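PDB 6ARQ: T-cell surface protein tactile from Homo sapiens, which promotes adhesion of natural killer cells to their targets by interacting with PVR, and may serve adhesion of activated T cells late in the immune response. Local coordinates for residues Ala16-Thr30 against Glu77-Ser91. The protein carries 1 engineered substitution. Sequence-based numbering, arbitrary orientation.
Sequences ATLGSDVNLTCQTQT and ENGSKWTLHLRNMSS. Engineered in segment 77-91: Ser91 (natural residue Cys). With NAG (2-acetamido-2-deoxy-beta-D-glucopyranose), chain F.
Val22 and Leu86 trade two backbone hydrogen bonds, and paired bonds recur at Leu24 with Leu84 and Cys26 with Trp82, so strands 22-29 and 79-86 run antiparallel as the B and E strands of a V-type immunoglobulin domain. At the far end the ladder closes with Thr30 N bonded to Asn78 O (3.1 Å). On the core side, Leu24 and Leu84 run alongside one another, CD1 against CD2, with CD1 of Leu24 also 4.0 Å from CD1 of Leu86. The methionine chain of Met89, bent at its last torsion (chi3 -74°), brings CE to 3.7 Å from Val22 CG1 and against the CB atoms of Ala16 and Ser20. Further along, Met89 N bonds Ser20 O and Gly19 N bonds Met89 O, tying the type II turn 17-20 to Met89. Asp21 OD1 takes the N-H of Asn88 (3.0 Å) from above the carboxylate plane, while the guanidinium of Arg87 turns to Ser68 O. The outer face carries the glycan: Asn23 ND2 is bonded to C1 of the sugar, and Asn23 OD1 accepts a weak bond from His85 ND1 (3.4 Å). A water 2.7 Å from Asn23 OD1 and 2.9 Å from Leu86 O links the two. His85 NE2 is bonded to Thr71 OG1 on strand 70-73. Inward, Cys26 forms the disulfide to Cys99 across the sandwich; the anti torsion of Trp82 (chi1 -180°) turns its indole away from strand 22-29, to stack on Trp39 and bond Gln38 O through NE1. The two faces thus differ in chemistry: mainly aliphatic groups, disulfide and indole join this sheet to the opposite one, with Thr28 OG1 bonded to Gln109 a polar exception, whereas on the outer side Asp21, Asn23 and His85 neighbour the sugar.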
ATOM      1  N   ALA A  16      23.501   7.559  43.825  1.00 36.88           N
ATOM      2  CA  ALA A  16      24.529   7.051  44.734  1.00 37.37           C
ATOM      3  C   ALA A  16      25.880   7.720  44.442  1.00 43.28           C
ATOM      4  O   ALA A  16      25.992   8.459  43.464  1.00 43.47           O
ATOM      5  CB  ALA A  16      24.642   5.538  44.600  1.00 36.57           C
ATOM      6  N   THR A  17      26.894   7.483  45.296  1.00 41.06           N
ATOM      7  CA  THR A  17      28.236   8.049  45.124  1.00 42.77           C
ATOM      8  C   THR A  17      29.264   6.908  44.935  1.00 46.67           C
ATOM      9  O   THR A  17      28.872   5.743  44.837  1.00 44.43           O
ATOM     10  CB  THR A  17      28.583   9.003  46.293  1.00 53.10           C
ATOM     11  OG1 THR A  17      29.773   9.719  45.970  1.00 55.01           O
ATOM     12  CG2 THR A  17      28.744   8.285  47.641  1.00 51.99           C
ATOM     13  N   LEU A  18      30.566   7.253  44.863  1.00 45.48           N
ATOM     14  CA  LEU A  18      31.650   6.281  44.710  1.00 45.78           C
ATOM     15  C   LEU A  18      31.881   5.559  46.042  1.00 50.10           C
ATOM     16  O   LEU A  18      32.053   6.209  47.078  1.00 51.01           O
ATOM     17  CB  LEU A  18      32.949   6.960  44.220  1.00 48.14           C
ATOM     18  CG  LEU A  18      32.884   7.742  42.898  1.00 53.19           C
ATOM     19  CD1 LEU A  18      33.991   8.771  42.825  1.00 56.17           C
ATOM     20  CD2 LEU A  18      32.951   6.818  41.691  1.00 54.58           C
ATOM     21  N   GLY A  19      31.845   4.228  45.999  1.00 45.65           N
ATOM     22  CA  GLY A  19      32.029   3.375  47.169  1.00 45.88           C
ATOM     23  C   GLY A  19      30.746   3.044  47.912  1.00 48.37           C
ATOM     24  O   GLY A  19      30.797   2.494  49.017  1.00 48.69           O
ATOM     25  N   SER A  20      29.589   3.374  47.310  1.00 43.10           N
ATOM     26  CA  SER A  20      28.267   3.118  47.883  1.00 41.64           C
ATOM     27  C   SER A  20      27.783   1.699  47.575  1.00 43.97           C
ATOM     28  O   SER A  20      28.275   1.056  46.643  1.00 42.89           O
ATOM     29  CB  SER A  20      27.252   4.131  47.360  1.00 44.47           C
ATOM     30  OG  SER A  20      27.235   5.310  48.147  1.00 54.93           O
ATOM     31  N   ASP A  21      26.815   1.218  48.374  1.00 40.14           N
ATOM     32  CA  ASP A  21      26.177  -0.091  48.235  1.00 38.47           C
ATOM     33  C   ASP A  21      24.678   0.098  48.011  1.00 40.15           C
ATOM     34  O   ASP A  21      24.044   0.863  48.742  1.00 40.46           O
ATOM     35  CB  ASP A  21      26.433  -0.961  49.484  1.00 41.50           C
ATOM     36  CG  ASP A  21      27.824  -1.565  49.607  1.00 53.64           C
ATOM     37  OD1 ASP A  21      28.785  -0.969  49.071  1.00 55.14           O
ATOM     38  OD2 ASP A  21      27.958  -2.604  50.286  1.00 60.01           O
ATOM     39  N   VAL A  22      24.114  -0.573  46.992  1.00 34.38           N
ATOM     40  CA  VAL A  22      22.685  -0.471  46.694  1.00 32.82           C
ATOM     41  C   VAL A  22      22.127  -1.852  46.285  1.00 35.20           C
ATOM     42  O   VAL A  22      22.831  -2.659  45.668  1.00 34.43           O
ATOM     43  CB  VAL A  22      22.370   0.647  45.649  1.00 36.12           C
ATOM     44  CG1 VAL A  22      22.648   0.209  44.211  1.00 34.81           C
ATOM     45  CG2 VAL A  22      20.941   1.165  45.798  1.00 35.71           C
ATOM     46  N   ASN A  23      20.870  -2.122  46.673  1.00 31.11           N
ATOM     47  CA  ASN A  23      20.167  -3.352  46.333  1.00 29.89           C
ATOM     48  C   ASN A  23      18.898  -2.997  45.556  1.00 32.02           C
ATOM     49  O   ASN A  23      17.940  -2.481  46.138  1.00 31.69           O
ATOM     50  CB  ASN A  23      19.828  -4.209  47.578  1.00 32.72           C
ATOM     51  CG  ASN A  23      20.808  -4.193  48.727  1.00 63.84           C
ATOM     52  OD1 ASN A  23      22.035  -4.156  48.536  1.00 57.18           O
ATOM     53  ND2 ASN A  23      20.222  -4.250  49.945  1.00 62.39           N
ATOM     54  N   LEU A  24      18.913  -3.230  44.233  1.00 27.33           N
ATOM     55  CA  LEU A  24      17.757  -2.971  43.374  1.00 26.42           C
ATOM     56  C   LEU A  24      16.806  -4.147  43.533  1.00 29.63           C
ATOM     57  O   LEU A  24      17.153  -5.263  43.146  1.00 28.79           O
ATOM     58  CB  LEU A  24      18.173  -2.755  41.900  1.00 25.98           C
ATOM     59  CG  LEU A  24      19.253  -1.696  41.612  1.00 31.24           C
ATOM     60  CD1 LEU A  24      19.812  -1.860  40.218  1.00 31.20           C
ATOM     61  CD2 LEU A  24      18.722  -0.279  41.798  1.00 34.38           C
ATOM     62  N   THR A  25      15.651  -3.921  44.185  1.00 26.39           N
ATOM     63  CA  THR A  25      14.688  -4.980  44.482  1.00 26.02           C
ATOM     64  C   THR A  25      13.375  -4.786  43.722  1.00 29.82           C
ATOM     65  O   THR A  25      12.772  -3.714  43.773  1.00 29.88           O
ATOM     66  CB  THR A  25      14.434  -5.062  46.001  1.00 34.48           C
ATOM     67  OG1 THR A  25      15.679  -5.004  46.698  1.00 34.63           O
ATOM     68  CG2 THR A  25      13.677  -6.324  46.411  1.00 33.44           C
ATOM     69  N   CYS A  26      12.934  -5.856  43.044  1.00 26.14           N
ATOM     70  CA  CYS A  26      11.672  -5.928  42.315  1.00 26.15           C
ATOM     71  C   CYS A  26      10.718  -6.815  43.126  1.00 29.94           C
ATOM     72  O   CYS A  26      10.817  -8.044  43.075  1.00 29.71           O
ATOM     73  CB  CYS A  26      11.887  -6.456  40.896  1.00 25.92           C
ATOM     74  SG  CYS A  26      12.816  -5.336  39.814  1.00 29.68           S
ATOM     75  N   GLN A  27       9.853  -6.185  43.940  1.00 26.50           N
ATOM     76  CA  GLN A  27       8.904  -6.884  44.807  1.00 27.06           C
ATOM     77  C   GLN A  27       7.577  -7.098  44.087  1.00 30.84           C
ATOM     78  O   GLN A  27       7.004  -6.147  43.550  1.00 31.13           O
ATOM     79  CB  GLN A  27       8.696  -6.107  46.118  1.00 29.76           C
ATOM     80  CG  GLN A  27       8.133  -6.955  47.261  1.00 45.71           C
ATOM     81  CD  GLN A  27       8.208  -6.302  48.628  1.00 67.61           C
ATOM     82  OE1 GLN A  27       7.858  -6.916  49.642  1.00 65.48           O
ATOM     83  NE2 GLN A  27       8.668  -5.056  48.708  1.00 58.86           N
ATOM     84  N   THR A  28       7.096  -8.351  44.072  1.00 26.96           N
ATOM     85  CA  THR A  28       5.841  -8.736  43.420  1.00 27.22           C
ATOM     86  C   THR A  28       5.171  -9.904  44.174  1.00 31.65           C
ATOM     87  O   THR A  28       5.812 -10.572  44.985  1.00 31.45           O
ATOM     88  CB  THR A  28       6.075  -9.056  41.922  1.00 34.45           C
ATOM     89  OG1 THR A  28       4.817  -9.277  41.280  1.00 35.73           O
ATOM     90  CG2 THR A  28       7.009 -10.247  41.692  1.00 31.73           C
ATOM     91  N   GLN A  29       3.875 -10.124  43.900  1.00 28.85           N
ATOM     92  CA  GLN A  29       3.063 -11.182  44.495  1.00 29.82           C
ATOM     93  C   GLN A  29       2.221 -11.853  43.413  1.00 33.52           C
ATOM     94  O   GLN A  29       1.689 -11.172  42.531  1.00 33.26           O
ATOM     95  CB  GLN A  29       2.170 -10.612  45.609  1.00 33.19           C
ATOM     96  CG  GLN A  29       2.130 -11.467  46.869  1.00 48.57           C
ATOM     97  CD  GLN A  29       0.808 -12.158  47.114  1.00 69.53           C
ATOM     98  OE1 GLN A  29      -0.116 -12.145  46.291  1.00 65.85           O
ATOM     99  NE2 GLN A  29       0.694 -12.794  48.265  1.00 63.02           N
ATOM    100  N   THR A  30       2.113 -13.187  43.470  1.00 29.94           N
ATOM    101  CA  THR A  30       1.357 -13.967  42.490  1.00 29.85           C
ATOM    102  C   THR A  30       0.163 -14.680  43.146  1.00 34.60           C
ATOM    103  O   THR A  30       0.220 -15.045  44.322  1.00 35.12           O
ATOM    104  CB  THR A  30       2.288 -14.961  41.750  1.00 37.16           C
ATOM    105  OG1 THR A  30       1.567 -15.618  40.709  1.00 38.28           O
ATOM    106  CG2 THR A  30       2.929 -15.999  42.671  1.00 36.08           C
ATOM    107  N   GLU A  77       3.119 -17.765  51.083  1.00 53.08           N
ATOM    108  CA  GLU A  77       2.220 -16.649  50.783  1.00 52.93           C
ATOM    109  C   GLU A  77       2.268 -16.251  49.287  1.00 54.33           C
ATOM    110  O   GLU A  77       1.473 -15.411  48.858  1.00 54.05           O
ATOM    111  CB  GLU A  77       2.526 -15.429  51.682  1.00 54.64           C
ATOM    112  CG  GLU A  77       3.929 -14.855  51.540  1.00 63.51           C
ATOM    113  CD  GLU A  77       4.079 -13.425  52.019  1.00 83.49           C
ATOM    114  OE1 GLU A  77       4.013 -13.196  53.249  1.00 80.36           O
ATOM    115  OE2 GLU A  77       4.278 -12.533  51.163  1.00 74.05           O
ATOM    116  N   ASN A  78       3.191 -16.870  48.508  1.00 48.75           N
ATOM    117  CA  ASN A  78       3.435 -16.656  47.070  1.00 46.15           C
ATOM    118  C   ASN A  78       3.933 -15.215  46.777  1.00 47.45           C
ATOM    119  O   ASN A  78       3.639 -14.650  45.720  1.00 46.03           O
ATOM    120  CB  ASN A  78       2.198 -17.007  46.218  1.00 48.10           C
ATOM    121  CG  ASN A  78       1.785 -18.462  46.248  1.00 74.78           C
ATOM    122  OD1 ASN A  78       2.601 -19.378  46.416  1.00 69.69           O
ATOM    123  ND2 ASN A  78       0.502 -18.707  46.035  1.00 68.70           N
ATOM    124  N   GLY A  79       4.719 -14.671  47.705  1.00 43.05           N
ATOM    125  CA  GLY A  79       5.333 -13.351  47.595  1.00 40.97           C
ATOM    126  C   GLY A  79       6.822 -13.465  47.343  1.00 41.47           C
ATOM    127  O   GLY A  79       7.456 -14.410  47.827  1.00 41.59           O
ATOM    128  N   SER A  80       7.400 -12.518  46.579  1.00 34.74           N
ATOM    129  CA  SER A  80       8.827 -12.574  46.263  1.00 32.28           C
ATOM    130  C   SER A  80       9.534 -11.216  46.305  1.00 32.55           C
ATOM    131  O   SER A  80       8.894 -10.164  46.308  1.00 32.10           O
ATOM    132  CB  SER A  80       9.048 -13.206  44.893  1.00 35.21           C
ATOM    133  OG  SER A  80       8.649 -12.348  43.837  1.00 44.85           O
ATOM    134  N   LYS A  81      10.877 -11.275  46.318  1.00 26.66           N
ATOM    135  CA  LYS A  81      11.802 -10.150  46.300  1.00 25.04           C
ATOM    136  C   LYS A  81      12.991 -10.513  45.401  1.00 25.66           C
ATOM    137  O   LYS A  81      13.871 -11.277  45.808  1.00 25.35           O
ATOM    138  CB  LYS A  81      12.254  -9.784  47.726  1.00 28.73           C
ATOM    139  CG  LYS A  81      11.360  -8.769  48.419  1.00 42.19           C
ATOM    140  CD  LYS A  81      11.849  -8.500  49.838  1.00 53.44           C
ATOM    141  CE  LYS A  81      11.189  -7.303  50.477  1.00 64.66           C
ATOM    142  NZ  LYS A  81      11.763  -6.021  49.985  1.00 72.38           N
ATOM    143  N   TRP A  82      12.969 -10.017  44.153  1.00 19.74           N
ATOM    144  CA  TRP A  82      14.008 -10.247  43.147  1.00 17.91           C
ATOM    145  C   TRP A  82      15.021  -9.103  43.264  1.00 21.33           C
ATOM    146  O   TRP A  82      14.739  -7.976  42.853  1.00 20.58           O
ATOM    147  CB  TRP A  82      13.360 -10.361  41.748  1.00 15.66           C
ATOM    148  CG  TRP A  82      14.279 -10.607  40.583  1.00 15.64           C
ATOM    149  CD1 TRP A  82      14.266  -9.946  39.390  1.00 18.10           C
ATOM    150  CD2 TRP A  82      15.265 -11.646  40.454  1.00 15.40           C
ATOM    151  NE1 TRP A  82      15.196 -10.488  38.536  1.00 17.29           N
ATOM    152  CE2 TRP A  82      15.824 -11.533  39.162  1.00 18.83           C
ATOM    153  CE3 TRP A  82      15.746 -12.651  41.313  1.00 17.08           C
ATOM    154  CZ2 TRP A  82      16.851 -12.372  38.713  1.00 18.13           C
ATOM    155  CZ3 TRP A  82      16.765 -13.480  40.867  1.00 18.51           C
ATOM    156  CH2 TRP A  82      17.308 -13.335  39.583  1.00 18.74           C
ATOM    157  N   THR A  83      16.175  -9.387  43.895  1.00 18.28           N
ATOM    158  CA  THR A  83      17.201  -8.389  44.200  1.00 18.33           C
ATOM    159  C   THR A  83      18.510  -8.586  43.428  1.00 22.35           C
ATOM    160  O   THR A  83      18.968  -9.714  43.252  1.00 22.28           O
ATOM    161  CB  THR A  83      17.497  -8.411  45.716  1.00 26.91           C
ATOM    162  OG1 THR A  83      16.278  -8.570  46.445  1.00 26.94           O
ATOM    163  CG2 THR A  83      18.212  -7.159  46.198  1.00 25.24           C
ATOM    164  N   LEU A  84      19.122  -7.457  43.015  1.00 18.96           N
ATOM    165  CA  LEU A  84      20.426  -7.352  42.355  1.00 18.89           C
ATOM    166  C   LEU A  84      21.334  -6.515  43.267  1.00 23.98           C
ATOM    167  O   LEU A  84      21.021  -5.355  43.551  1.00 23.60           O
ATOM    168  CB  LEU A  84      20.288  -6.735  40.946  1.00 18.35           C
ATOM    169  CG  LEU A  84      21.574  -6.399  40.179  1.00 23.36           C
ATOM    170  CD1 LEU A  84      22.210  -7.644  39.573  1.00 23.65           C
ATOM    171  CD2 LEU A  84      21.298  -5.390  39.087  1.00 25.53           C
ATOM    172  N   HIS A  85      22.428  -7.118  43.756  1.00 21.73           N
ATOM    173  CA  HIS A  85      23.350  -6.473  44.689  1.00 22.99           C
ATOM    174  C   HIS A  85      24.543  -5.837  43.988  1.00 28.99           C
ATOM    175  O   HIS A  85      25.212  -6.481  43.177  1.00 28.63           O
ATOM    176  CB  HIS A  85      23.837  -7.469  45.748  1.00 24.58           C
ATOM    177  CG  HIS A  85      22.724  -8.085  46.533  1.00 27.72           C
ATOM    178  ND1 HIS A  85      22.112  -7.405  47.568  1.00 29.99           N
ATOM    179  CD2 HIS A  85      22.132  -9.292  46.392  1.00 28.98           C
ATOM    180  CE1 HIS A  85      21.180  -8.219  48.030  1.00 29.36           C
ATOM    181  NE2 HIS A  85      21.153  -9.365  47.353  1.00 29.13           N
ATOM    182  N   LEU A  86      24.799  -4.559  44.321  1.00 27.42           N
ATOM    183  CA  LEU A  86      25.909  -3.755  43.805  1.00 28.62           C
ATOM    184  C   LEU A  86      26.638  -3.136  44.990  1.00 35.53           C
ATOM    185  O   LEU A  86      26.016  -2.424  45.781  1.00 35.64           O
ATOM    186  CB  LEU A  86      25.407  -2.676  42.822  1.00 28.17           C
ATOM    187  CG  LEU A  86      24.675  -3.169  41.565  1.00 31.75           C
ATOM    188  CD1 LEU A  86      23.759  -2.103  41.016  1.00 31.46           C
ATOM    189  CD2 LEU A  86      25.648  -3.648  40.496  1.00 34.99           C
ATOM    190  N   ARG A  87      27.936  -3.457  45.151  1.00 34.37           N
ATOM    191  CA  ARG A  87      28.756  -2.990  46.278  1.00 36.50           C
ATOM    192  C   ARG A  87      30.011  -2.254  45.808  1.00 42.99           C
ATOM    193  O   ARG A  87      30.596  -2.641  44.796  1.00 42.49           O
ATOM    194  CB  ARG A  87      29.158  -4.175  47.175  1.00 37.89           C
ATOM    195  CG  ARG A  87      27.977  -4.903  47.804  1.00 47.61           C
ATOM    196  CD  ARG A  87      28.410  -6.115  48.601  1.00 57.35           C
ATOM    197  NE  ARG A  87      27.300  -7.048  48.798  1.00 61.62           N
ATOM    198  CZ  ARG A  87      27.010  -8.051  47.975  1.00 72.32           C
ATOM    199  NH1 ARG A  87      27.749  -8.265  46.893  1.00 59.01           N
ATOM    200  NH2 ARG A  87      25.981  -8.847  48.228  1.00 57.77           N
ATOM    201  N   ASN A  88      30.439  -1.217  46.573  1.00 42.25           N
ATOM    202  CA  ASN A  88      31.617  -0.363  46.323  1.00 44.38           C
ATOM    203  C   ASN A  88      31.657   0.066  44.839  1.00 48.49           C
ATOM    204  O   ASN A  88      32.622  -0.205  44.116  1.00 49.10           O
ATOM    205  CB  ASN A  88      32.915  -1.071  46.752  1.00 47.56           C
ATOM    206  CG  ASN A  88      33.820  -0.222  47.611  1.00 75.97           C
ATOM    207  OD1 ASN A  88      34.330   0.823  47.190  1.00 71.19           O
ATOM    208  ND2 ASN A  88      34.063  -0.672  48.832  1.00 70.35           N
ATOM    209  N   MET A  89      30.564   0.709  44.402  1.00 44.18           N
ATOM    210  CA  MET A  89      30.306   1.139  43.030  1.00 43.66           C
ATOM    211  C   MET A  89      31.226   2.255  42.541  1.00 49.12           C
ATOM    212  O   MET A  89      31.686   3.085  43.327  1.00 50.08           O
ATOM    213  CB  MET A  89      28.847   1.597  42.891  1.00 44.68           C
ATOM    214  CG  MET A  89      27.839   0.492  43.142  1.00 46.89           C
ATOM    215  SD  MET A  89      26.125   1.031  42.970  1.00 49.98           S
ATOM    216  CE  MET A  89      25.929   1.989  44.455  1.00 47.79           C
ATOM    217  N   SER A  90      31.460   2.271  41.215  1.00 45.74           N
ATOM    218  CA  SER A  90      32.251   3.264  40.487  1.00 47.34           C
ATOM    219  C   SER A  90      31.395   3.867  39.352  1.00 50.47           C
ATOM    220  O   SER A  90      30.226   3.493  39.209  1.00 48.13           O
ATOM    221  CB  SER A  90      33.538   2.641  39.948  1.00 52.23           C
ATOM    222  OG  SER A  90      33.315   1.837  38.801  1.00 59.81           O
ATOM    223  N   SER A  91      31.973   4.792  38.552  1.00 48.60           N
ATOM    224  CA  SER A  91      31.289   5.458  37.437  1.00 48.25           C
ATOM    225  C   SER A  91      30.926   4.484  36.296  1.00 50.03           C
ATOM    226  O   SER A  91      29.979   4.749  35.557  1.00 49.04           O
ATOM    227  CB  SER A  91      32.142   6.600  36.892  1.00 54.87           C
ATOM    228  OG  SER A  91      33.392   6.138  36.404  1.00 66.71           O
TER
HETATM  229  C1  NAG F 201      20.941  -4.221  51.188  1.00 65.45           C
HETATM  230  C2  NAG F 201      21.611  -5.556  51.515  1.00 66.65           C
HETATM  231  C3  NAG F 201      22.366  -5.380  52.835  1.00 68.46           C
HETATM  232  C4  NAG F 201      23.325  -4.190  52.777  1.00 69.09           C
HETATM  233  C5  NAG F 201      22.573  -2.915  52.396  1.00 68.47           C
HETATM  234  C6  NAG F 201      23.477  -1.724  52.172  1.00 69.19           C
HETATM  235  C7  NAG F 201      20.788  -7.894  51.440  1.00 67.89           C
HETATM  236  C8  NAG F 201      19.577  -8.772  51.561  1.00 67.77           C
HETATM  237  N2  NAG F 201      20.581  -6.578  51.641  1.00 67.35           N
HETATM  238  O3  NAG F 201      23.089  -6.567  53.141  1.00 68.85           O
HETATM  239  O4  NAG F 201      23.947  -4.015  54.047  1.00 71.31           O
HETATM  240  O5  NAG F 201      21.864  -3.125  51.163  1.00 66.30           O
HETATM  241  O6  NAG F 201      22.744  -0.589  51.730  1.00 68.68           O
HETATM  242  O7  NAG F 201      21.898  -8.350  51.178  1.00 68.41           O
HETATM  243  O   HOH W   1      24.640  -4.130  47.707  1.00 16.46           O